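Local structure of Na Glutathione S-transferase 2 (Necator americanus, 2ON5) at residues A[36-39]-A[40-43]; A[93-96]-A[97-101]; A[127-130]-A[131-135]. The protein probably catalyses the conjugation of glutathione to electrophilic compounds, as a hookworm glutathione S-transferase that forms a dimer. All coordinates share one frame; numbering follows the deposited sequence.

Contact 1: residues A[36-39]-A[40-43]; sequences FQEW and PKHK. With GSH (glutathione), chain V; EDO (1,2-ethanediol), chain J.
The glutathione site of the thioredoxin-like N-terminal domain takes two of its side chains, Trp39 and Lys43, from one turn of the loop between strands 30-34 and 53-56. Both donate to the same oxygen of the glutathione glycine carboxylate. Trp39 NE1 reaches GSH O32 at 3.0 Å, and the oxygen lies at the indole edge, in the ring plane. Lys43 NZ reaches the same O32 at 2.7 Å. The lysine chain runs extended and bends only at its last torsion (chi4 79°). Its NZ also bonds to Gly49 O. Pro40 CA and Lys43 N lie over one face of the indole, so the turn backs the ring that it carries. The turn is tied by the bond from His42 N to Trp39 O, 2.8 Å. A second tie is a His-carboxylate bond. His42 NE2 donates almost straight (170°) to Glu38 OE1 at 2.8 Å. OE1 lies near the imidazole plane; NE2 meets it on the anti side but 30° out of the carboxylate plane. His42 ND1 bonds to Glu45 OE2. A water joins Glu38 OE1 to Lys41 NZ. With two carboxylates on its two nitrogens, the imidazole is held against rotation and probably biased toward the protonated form.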
loop_
_atom_site.group_PDB
_atom_site.type_symbol
_atom_site.label_atom_id
_atom_site.label_comp_id
_atom_site.label_asym_id
_atom_site.label_seq_id
_atom_site.Cartn_x
_atom_site.Cartn_y
_atom_site.Cartn_z
ATOM N N PHE A 36 22.028 3.881 11.173
ATOM C CA PHE A 36 21.921 2.435 10.981
ATOM C C PHE A 36 22.543 1.665 12.161
ATOM O O PHE A 36 22.161 0.530 12.422
ATOM C CB PHE A 36 22.569 1.995 9.659
ATOM C CG PHE A 36 21.862 2.518 8.430
ATOM C CD1 PHE A 36 22.584 2.927 7.321
ATOM C CD2 PHE A 36 20.477 2.606 8.391
ATOM C CE1 PHE A 36 21.923 3.419 6.179
ATOM C CE2 PHE A 36 19.818 3.105 7.263
ATOM C CZ PHE A 36 20.545 3.498 6.157
ATOM N N GLN A 37 23.494 2.284 12.865
ATOM C CA GLN A 37 24.133 1.647 14.018
ATOM C C GLN A 37 23.198 1.631 15.249
ATOM O O GLN A 37 23.181 0.664 16.016
ATOM C CB GLN A 37 25.460 2.364 14.347
ATOM C CG GLN A 37 26.312 1.695 15.402
ATOM C CD GLN A 37 27.789 2.188 15.438
ATOM O OE1 GLN A 37 28.697 1.540 14.886
ATOM N NE2 GLN A 37 28.019 3.309 16.095
ATOM N N GLU A 38 22.425 2.706 15.427
ATOM C CA GLU A 38 21.633 2.878 16.651
ATOM C C GLU A 38 20.291 2.160 16.512
ATOM O O GLU A 38 19.702 1.698 17.493
ATOM C CB GLU A 38 21.428 4.371 16.932
ATOM C CG GLU A 38 20.512 4.727 18.128
ATOM C CD GLU A 38 21.061 4.287 19.469
ATOM O OE1 GLU A 38 20.262 4.196 20.437
ATOM O OE2 GLU A 38 22.289 4.049 19.564
ATOM N N TRP A 39 19.816 2.068 15.277
ATOM C CA TRP A 39 18.451 1.569 15.018
ATOM C C TRP A 39 18.085 0.191 15.610
ATOM O O TRP A 39 17.042 0.068 16.267
ATOM C CB TRP A 39 18.079 1.704 13.528
ATOM C CG TRP A 39 17.001 0.733 13.083
ATOM C CD1 TRP A 39 17.145 -0.289 12.196
ATOM C CD2 TRP A 39 15.639 0.674 13.553
ATOM N NE1 TRP A 39 15.948 -0.975 12.063
ATOM C CE2 TRP A 39 15.013 -0.403 12.883
ATOM C CE3 TRP A 39 14.889 1.435 14.462
ATOM C CZ2 TRP A 39 13.668 -0.741 13.086
ATOM C CZ3 TRP A 39 13.544 1.096 14.668
ATOM C CH2 TRP A 39 12.958 0.009 13.979
ATOM N N PRO A 40 18.911 -0.861 15.358
ATOM C CA PRO A 40 18.448 -2.238 15.675
ATOM C C PRO A 40 17.953 -2.482 17.081
ATOM O O PRO A 40 17.003 -3.237 17.256
ATOM C CB PRO A 40 19.685 -3.109 15.391
ATOM C CG PRO A 40 20.387 -2.331 14.271
ATOM C CD PRO A 40 20.215 -0.882 14.674
ATOM N N LYS A 41 18.572 -1.851 18.071
ATOM C CA LYS A 41 18.173 -2.072 19.451
ATOM C C LYS A 41 16.794 -1.497 19.757
ATOM O O LYS A 41 16.238 -1.787 20.821
ATOM C CB LYS A 41 19.181 -1.465 20.418
ATOM C CG LYS A 41 19.271 0.058 20.379
ATOM C CD LYS A 41 20.439 0.547 21.227
ATOM C CE LYS A 41 20.136 0.347 22.719
ATOM N NZ LYS A 41 21.260 0.839 23.557
ATOM N N HIS A 42 16.268 -0.670 18.851
ATOM C CA HIS A 42 14.930 -0.084 19.016
ATOM C C HIS A 42 13.826 -0.806 18.233
ATOM O O HIS A 42 12.666 -0.429 18.326
ATOM C CB HIS A 42 14.933 1.392 18.632
ATOM C CG HIS A 42 15.930 2.194 19.396
ATOM N ND1 HIS A 42 15.699 2.632 20.679
ATOM C CD2 HIS A 42 17.187 2.592 19.077
ATOM C CE1 HIS A 42 16.759 3.301 21.108
ATOM N NE2 HIS A 42 17.676 3.286 20.156
ATOM N N LYS A 43 14.197 -1.832 17.477
ATOM C CA LYS A 43 13.259 -2.578 16.622
ATOM C C LYS A 43 12.015 -3.063 17.397
ATOM O O LYS A 43 10.864 -2.837 16.975
ATOM C CB LYS A 43 14.037 -3.745 16.003
ATOM C CG LYS A 43 13.290 -4.650 15.099
ATOM C CD LYS A 43 14.294 -5.535 14.307
ATOM C CE LYS A 43 13.625 -6.025 13.034
ATOM N NZ LYS A 43 13.607 -4.979 11.970
HETATM N N1 GSH V . 5.738 -0.858 3.911
HETATM C CA1 GSH V . 6.932 -0.119 4.388
HETATM C C1 GSH V . 6.538 1.301 4.781
HETATM O O11 GSH V . 6.114 1.999 3.836
HETATM O O12 GSH V . 6.609 1.795 5.943
HETATM C CB1 GSH V . 7.744 -0.891 5.431
HETATM C CG1 GSH V . 8.784 -0.043 6.154
HETATM C CD1 GSH V . 10.224 -0.505 5.959
HETATM O OE1 GSH V . 10.618 -1.382 4.910
HETATM N N2 GSH V . 11.054 0.003 6.874
HETATM C CA2 GSH V . 12.490 0.220 6.770
HETATM C C2 GSH V . 13.177 -0.309 8.008
HETATM O O2 GSH V . 12.512 -0.402 9.255
HETATM C CB2 GSH V . 12.765 1.707 6.618
HETATM S SG2 GSH V . 13.160 2.273 4.935
HETATM N N3 GSH V . 14.435 -0.725 7.868
HETATM C CA3 GSH V . 15.139 -1.375 8.956
HETATM C C3 GSH V . 14.615 -2.737 9.365
HETATM O O31 GSH V . 13.759 -3.332 8.673
HETATM O O32 GSH V . 15.038 -3.295 10.404
HETATM C C1 EDO J . 21.747 6.736 8.093
HETATM O O1 EDO J . 20.634 6.344 8.918
HETATM C C2 EDO J . 22.984 6.852 8.969
HETATM O O2 EDO J . 23.532 5.546 9.245
HETATM O O HOH W 1 21.344 -0.851 17.943
HETATM O O HOH W 2 20.870 3.641 22.866
#

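Contact 2: residues A[93-96]-A[97-101]; sequences DQYK and DYINE. With GSH (glutathione), chain B; EDO (1,2-ethanediol), chain P.
Tyr95 has CG anti to the backbone N (chi1 175°), while Ile99 has CG1 anti to its carbonyl carbon (chi1 -65°). These torsions lay the isoleucine branch over the phenol ring one turn earlier. Ile99 CG1 sits 3.7 Å from the centroid of the Tyr95 ring, 20° off the ring normal, in a CH-pi contact displaced toward the rim. The nearest ring atom is Tyr95 CZ, 3.5 Å from Ile99 CG1. Ile99 CD1 reaches on to the hydroxyl end, 3.6 Å from Tyr95 OH. The backbone below is regular alpha helix. Ile99 N donates to Tyr95 O at 2.9 Å, and the bonds from Asp97 N to Asp93 O, Tyr98 N to Gln94 O and Asn100 N to Lys96 O repeat the pattern.

This is the C-terminal part of helix 82-101, which lies at the dimer interface of the glutathione transferase fold. Lys96 packs on Lys96 of the second subunit, and Asp97 packs on its Gln63. Lys96, a glutathione-pocket residue, also touches a bound glutathione. Asp97 also carries the carboxylate that reaches across to the other active site. The glutathione held by Ser64 and Trp39 of the second subunit gives its N1 to Asp97 OD1 at 2.9 Å, with a weak bond to Asp97 OD2. A water donates to Asp97 OD2 and to Asp93 O, 2.7 Å from each, and so links the carboxylate to the helix backbone. The negative charge of Asp97 would favour the ammonium form of the ligand amine. On the other side of the helix, Tyr95 and Ile99 both touch His163 of helix 155-168.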
loop_
_atom_site.group_PDB
_atom_site.type_symbol
_atom_site.label_atom_id
_atom_site.label_comp_id
_atom_site.label_asym_id
_atom_site.label_seq_id
_atom_site.Cartn_x
_atom_site.Cartn_y
_atom_site.Cartn_z
ATOM N N ASP A 93 -0.478 4.000 -4.365
ATOM C CA ASP A 93 -0.235 2.564 -4.464
ATOM C C ASP A 93 0.581 2.213 -5.701
ATOM O O ASP A 93 1.455 1.338 -5.635
ATOM C CB ASP A 93 -1.545 1.772 -4.458
ATOM C CG ASP A 93 -2.027 1.444 -3.050
ATOM O OD1 ASP A 93 -1.325 1.779 -2.069
ATOM O OD2 ASP A 93 -3.117 0.837 -2.932
ATOM N N GLN A 94 0.319 2.874 -6.820
ATOM C CA GLN A 94 1.151 2.652 -8.017
ATOM C C GLN A 94 2.615 3.103 -7.782
ATOM O O GLN A 94 3.583 2.407 -8.175
ATOM C CB GLN A 94 0.560 3.349 -9.253
ATOM C CG GLN A 94 1.343 3.033 -10.551
ATOM C CD GLN A 94 1.036 1.624 -11.064
ATOM O OE1 GLN A 94 0.143 0.943 -10.555
ATOM N NE2 GLN A 94 1.797 1.172 -12.072
ATOM N N TYR A 95 2.769 4.256 -7.156
ATOM C CA TYR A 95 4.087 4.718 -6.653
ATOM C C TYR A 95 4.806 3.678 -5.756
ATOM O O TYR A 95 6.014 3.448 -5.898
ATOM C CB TYR A 95 3.902 6.022 -5.882
ATOM C CG TYR A 95 5.193 6.504 -5.213
ATOM C CD1 TYR A 95 6.195 7.118 -5.966
ATOM C CD2 TYR A 95 5.396 6.325 -3.839
ATOM C CE1 TYR A 95 7.409 7.572 -5.336
ATOM C CE2 TYR A 95 6.596 6.762 -3.193
ATOM C CZ TYR A 95 7.585 7.375 -3.954
ATOM O OH TYR A 95 8.759 7.794 -3.369
ATOM N N LYS A 96 4.073 3.087 -4.809
ATOM C CA LYS A 96 4.605 2.061 -3.923
ATOM C C LYS A 96 5.077 0.839 -4.724
ATOM O O LYS A 96 6.159 0.304 -4.435
ATOM C CB LYS A 96 3.579 1.622 -2.874
ATOM C CG LYS A 96 4.112 0.573 -1.913
ATOM C CD LYS A 96 3.092 0.243 -0.835
ATOM C CE LYS A 96 3.779 0.109 0.500
ATOM N NZ LYS A 96 2.796 0.344 1.577
ATOM N N ASP A 97 4.278 0.411 -5.714
ATOM C CA ASP A 97 4.700 -0.674 -6.645
ATOM C C ASP A 97 6.022 -0.344 -7.357
ATOM O O ASP A 97 6.915 -1.197 -7.471
ATOM C CB ASP A 97 3.610 -0.948 -7.713
ATOM C CG ASP A 97 2.386 -1.694 -7.158
ATOM O OD1 ASP A 97 1.380 -1.828 -7.900
ATOM O OD2 ASP A 97 2.421 -2.143 -5.991
ATOM N N TYR A 98 6.127 0.876 -7.875
ATOM C CA TYR A 98 7.357 1.345 -8.558
ATOM C C TYR A 98 8.563 1.341 -7.626
ATOM O O TYR A 98 9.646 0.843 -7.986
ATOM C CB TYR A 98 7.121 2.749 -9.129
ATOM C CG TYR A 98 8.379 3.552 -9.464
ATOM C CD1 TYR A 98 9.120 3.277 -10.617
ATOM C CD2 TYR A 98 8.797 4.600 -8.639
ATOM C CE1 TYR A 98 10.272 4.022 -10.937
ATOM C CE2 TYR A 98 9.927 5.355 -8.949
ATOM C CZ TYR A 98 10.666 5.056 -10.098
ATOM O OH TYR A 98 11.802 5.792 -10.409
ATOM N N ILE A 99 8.383 1.885 -6.428
ATOM C CA ILE A 99 9.432 1.863 -5.423
ATOM C C ILE A 99 9.893 0.442 -5.056
ATOM O O ILE A 99 11.086 0.196 -4.829
ATOM C CB ILE A 99 9.005 2.656 -4.166
ATOM C CG1 ILE A 99 8.830 4.159 -4.506
ATOM C CG2 ILE A 99 9.995 2.405 -2.980
ATOM C CD1 ILE A 99 10.081 4.879 -4.993
ATOM N N ASN A 100 8.943 -0.488 -4.985
ATOM C CA ASN A 100 9.280 -1.871 -4.766
ATOM C C ASN A 100 10.157 -2.408 -5.912
ATOM O O ASN A 100 11.168 -3.094 -5.670
ATOM C CB ASN A 100 8.027 -2.719 -4.603
ATOM C CG ASN A 100 8.356 -4.149 -4.250
ATOM O OD1 ASN A 100 8.840 -4.429 -3.146
ATOM N ND2 ASN A 100 8.121 -5.071 -5.198
ATOM N N GLU A 101 9.781 -2.063 -7.137
ATOM C CA GLU A 101 10.543 -2.421 -8.326
ATOM C C GLU A 101 11.991 -1.930 -8.258
ATOM O O GLU A 101 12.914 -2.670 -8.607
ATOM C CB GLU A 101 9.854 -1.886 -9.579
ATOM C CG GLU A 101 10.483 -2.324 -10.888
ATOM C CD GLU A 101 9.557 -2.123 -12.090
ATOM O OE1 GLU A 101 9.949 -2.516 -13.209
ATOM O OE2 GLU A 101 8.447 -1.562 -11.929
HETATM N N1 GSH B . -0.604 -3.270 -6.324
HETATM C CA1 GSH B . -1.404 -4.342 -6.954
HETATM C C1 GSH B . -2.854 -4.186 -6.510
HETATM O O11 GSH B . -3.857 -4.059 -7.244
HETATM O O12 GSH B . -3.036 -4.210 -5.292
HETATM C CB1 GSH B . -1.099 -4.465 -8.461
HETATM C CG1 GSH B . -2.160 -5.133 -9.336
HETATM C CD1 GSH B . -1.642 -6.399 -10.009
HETATM O OE1 GSH B . -0.347 -6.912 -9.765
HETATM N N2 GSH B . -2.497 -7.000 -10.840
HETATM C CA2 GSH B . -2.181 -8.215 -11.573
HETATM C C2 GSH B . -2.171 -8.032 -13.070
HETATM O O2 GSH B . -2.967 -7.049 -13.653
HETATM C CB2 GSH B . -3.233 -9.233 -11.187
HETATM S SG2 GSH B . -2.857 -10.020 -9.608
HETATM N N3 GSH B . -1.386 -8.830 -13.808
HETATM C CA3 GSH B . -1.485 -8.893 -15.256
HETATM C C3 GSH B . -0.634 -7.881 -15.998
HETATM O O31 GSH B . -0.678 -7.819 -17.255
HETATM O O32 GSH B . 0.126 -7.096 -15.390
HETATM C C1 EDO P . 9.087 5.473 -0.554
HETATM O O1 EDO P . 9.400 6.513 -1.462
HETATM C C2 EDO P . 7.573 5.336 -0.464
HETATM O O2 EDO P . 7.242 4.045 -0.922
HETATM O O HOH W 3 0.986 -0.852 -4.112
#

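Contact 3: residues A[127-130]-A[131-135]; sequences PARE and KFFGF. With EDO (1,2-ethanediol), chain I.
The backbone of 127-135 is helical throughout, with a kink at Pro127, and its bonds vary from Phe133 N to Arg129 O at 2.7 Å to a weak one from Gly134 N to Glu130 O at 3.4 Å. The main side-chain contact is Arg129 on Phe133, one turn apart. Arg129 CB stands over the centre of the Phe133 ring, 3.9 Å from its centroid and 8° off the ring normal, a CH-pi contact. Arg129 CD continues across the same ring and comes 3.6 Å from Phe133 CD2. The arginine chain leaves with CG between its backbone N and carbonyl carbon (chi1 74°) and bends again at chi2, which carries it over the ring. The guanidinium plane then lies 62° from the ring plane. Arg129 NH2 donates to O2 of an ethanediol at 2.7 Å, a molecule probably from the crystallisation liquor. The bond from Arg129 NE to Ile174 O probably does most to set the guanidinium; NH1 bonds weakly to Leu126 O. Helix 117-143 presents Phe132 to Tyr98 of helix 82-101 and to Leu160 of helix 155-168. Phe133 packs on Thr164 of helix 155-168 and meets Phe178 edge-to-face in the loop that follows.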
loop_
_atom_site.group_PDB
_atom_site.type_symbol
_atom_site.label_atom_id
_atom_site.label_comp_id
_atom_site.label_asym_id
_atom_site.label_seq_id
_atom_site.Cartn_x
_atom_site.Cartn_y
_atom_site.Cartn_z
ATOM N N PRO A 127 14.261 1.885 -16.887
ATOM C CA PRO A 127 13.126 1.153 -17.473
ATOM C C PRO A 127 11.875 1.146 -16.596
ATOM O O PRO A 127 10.762 1.170 -17.122
ATOM C CB PRO A 127 13.675 -0.267 -17.615
ATOM C CG PRO A 127 15.150 -0.120 -17.573
ATOM C CD PRO A 127 15.389 0.972 -16.615
ATOM N N ALA A 128 12.067 1.100 -15.271
ATOM C CA ALA A 128 10.948 1.127 -14.321
ATOM C C ALA A 128 10.236 2.472 -14.361
ATOM O O ALA A 128 8.996 2.541 -14.282
ATOM C CB ALA A 128 11.426 0.808 -12.886
ATOM N N ARG A 129 11.011 3.549 -14.503
ATOM C CA ARG A 129 10.402 4.876 -14.483
ATOM C C ARG A 129 9.740 5.183 -15.832
ATOM O O ARG A 129 8.809 5.976 -15.899
ATOM C CB ARG A 129 11.395 5.977 -14.036
ATOM C CG ARG A 129 12.475 6.373 -15.063
ATOM C CD ARG A 129 11.901 7.284 -16.140
ATOM N NE ARG A 129 12.878 8.033 -16.939
ATOM C CZ ARG A 129 13.509 7.542 -18.004
ATOM N NH1 ARG A 129 13.340 6.264 -18.339
ATOM N NH2 ARG A 129 14.346 8.315 -18.703
ATOM N N GLU A 130 10.219 4.559 -16.913
ATOM C CA GLU A 130 9.553 4.709 -18.224
ATOM C C GLU A 130 8.072 4.287 -18.149
ATOM O O GLU A 130 7.177 4.991 -18.679
ATOM C CB GLU A 130 10.295 3.909 -19.316
ATOM C CG GLU A 130 9.565 3.830 -20.654
ATOM C CD GLU A 130 9.693 5.101 -21.490
ATOM O OE1 GLU A 130 10.694 5.828 -21.320
ATOM O OE2 GLU A 130 8.791 5.385 -22.318
ATOM N N LYS A 131 7.823 3.143 -17.505
ATOM C CA LYS A 131 6.454 2.634 -17.297
ATOM C C LYS A 131 5.732 3.538 -16.315
ATOM O O LYS A 131 4.628 3.995 -16.589
ATOM C CB LYS A 131 6.456 1.213 -16.725
ATOM C CG LYS A 131 6.909 0.097 -17.701
ATOM C CD LYS A 131 7.024 -1.277 -17.000
ATOM C CE LYS A 131 8.188 -1.309 -16.003
ATOM N NZ LYS A 131 8.205 -2.568 -15.186
ATOM N N PHE A 132 6.372 3.790 -15.168
ATOM C CA PHE A 132 5.709 4.515 -14.078
ATOM C C PHE A 132 5.337 5.949 -14.459
ATOM O O PHE A 132 4.167 6.346 -14.317
ATOM C CB PHE A 132 6.538 4.451 -12.800
ATOM C CG PHE A 132 5.953 5.250 -11.658
ATOM C CD1 PHE A 132 6.720 6.198 -11.015
ATOM C CD2 PHE A 132 4.633 5.057 -11.249
ATOM C CE1 PHE A 132 6.183 6.960 -9.985
ATOM C CE2 PHE A 132 4.093 5.787 -10.194
ATOM C CZ PHE A 132 4.871 6.751 -9.566
ATOM N N PHE A 133 6.326 6.700 -14.971
ATOM C CA PHE A 133 6.130 8.099 -15.379
ATOM C C PHE A 133 5.104 8.183 -16.511
ATOM O O PHE A 133 4.457 9.214 -16.711
ATOM C CB PHE A 133 7.450 8.728 -15.836
ATOM C CG PHE A 133 8.439 9.036 -14.714
ATOM C CD1 PHE A 133 8.231 8.599 -13.407
ATOM C CD2 PHE A 133 9.588 9.776 -14.998
ATOM C CE1 PHE A 133 9.170 8.893 -12.430
ATOM C CE2 PHE A 133 10.555 10.040 -14.032
ATOM C CZ PHE A 133 10.335 9.616 -12.750
ATOM N N GLY A 134 4.975 7.105 -17.278
ATOM C CA GLY A 134 3.961 7.035 -18.345
ATOM C C GLY A 134 2.551 7.083 -17.766
ATOM O O GLY A 134 1.685 7.776 -18.292
ATOM N N PHE A 135 2.313 6.349 -16.681
ATOM C CA PHE A 135 1.016 6.414 -16.003
ATOM C C PHE A 135 0.771 7.755 -15.311
ATOM O O PHE A 135 -0.346 8.255 -15.318
ATOM C CB PHE A 135 0.821 5.243 -15.040
ATOM C CG PHE A 135 0.846 3.891 -15.720
ATOM C CD1 PHE A 135 1.759 2.921 -15.339
ATOM C CD2 PHE A 135 -0.020 3.614 -16.765
ATOM C CE1 PHE A 135 1.788 1.656 -15.978
ATOM C CE2 PHE A 135 0.008 2.359 -17.414
ATOM C CZ PHE A 135 0.914 1.387 -17.014
HETATM C C1 EDO I . 14.801 5.390 -21.001
HETATM O O1 EDO I . 13.363 5.449 -21.081
HETATM C C2 EDO I . 15.447 6.586 -21.707
HETATM O O2 EDO I . 15.972 7.547 -20.775
#

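In the fold
The contacts come in the order 1, 2, 3 along the chain. Contact 1 lies in the N-terminal domain, between strands 30-34 and 53-56. Contacts 2 and 3 lie on helices 82-101 and 117-143 of the helical part. The centre of contact 1 is about 26 Å from that of contact 2 and about 34 Å from that of contact 3. Contacts 2 and 3 are neighbours, about 11 Å between centres, joined by the salt bridge of Glu101 OE1 with Lys131 NZ, 2.6 Å, and by Tyr98 packed on Phe132. Trp39 and Lys43 of contact 1 bind the glutathione of their own subunit, whereas Asp97 of contact 2 bonds to that of the second subunit, so each site draws on both chains.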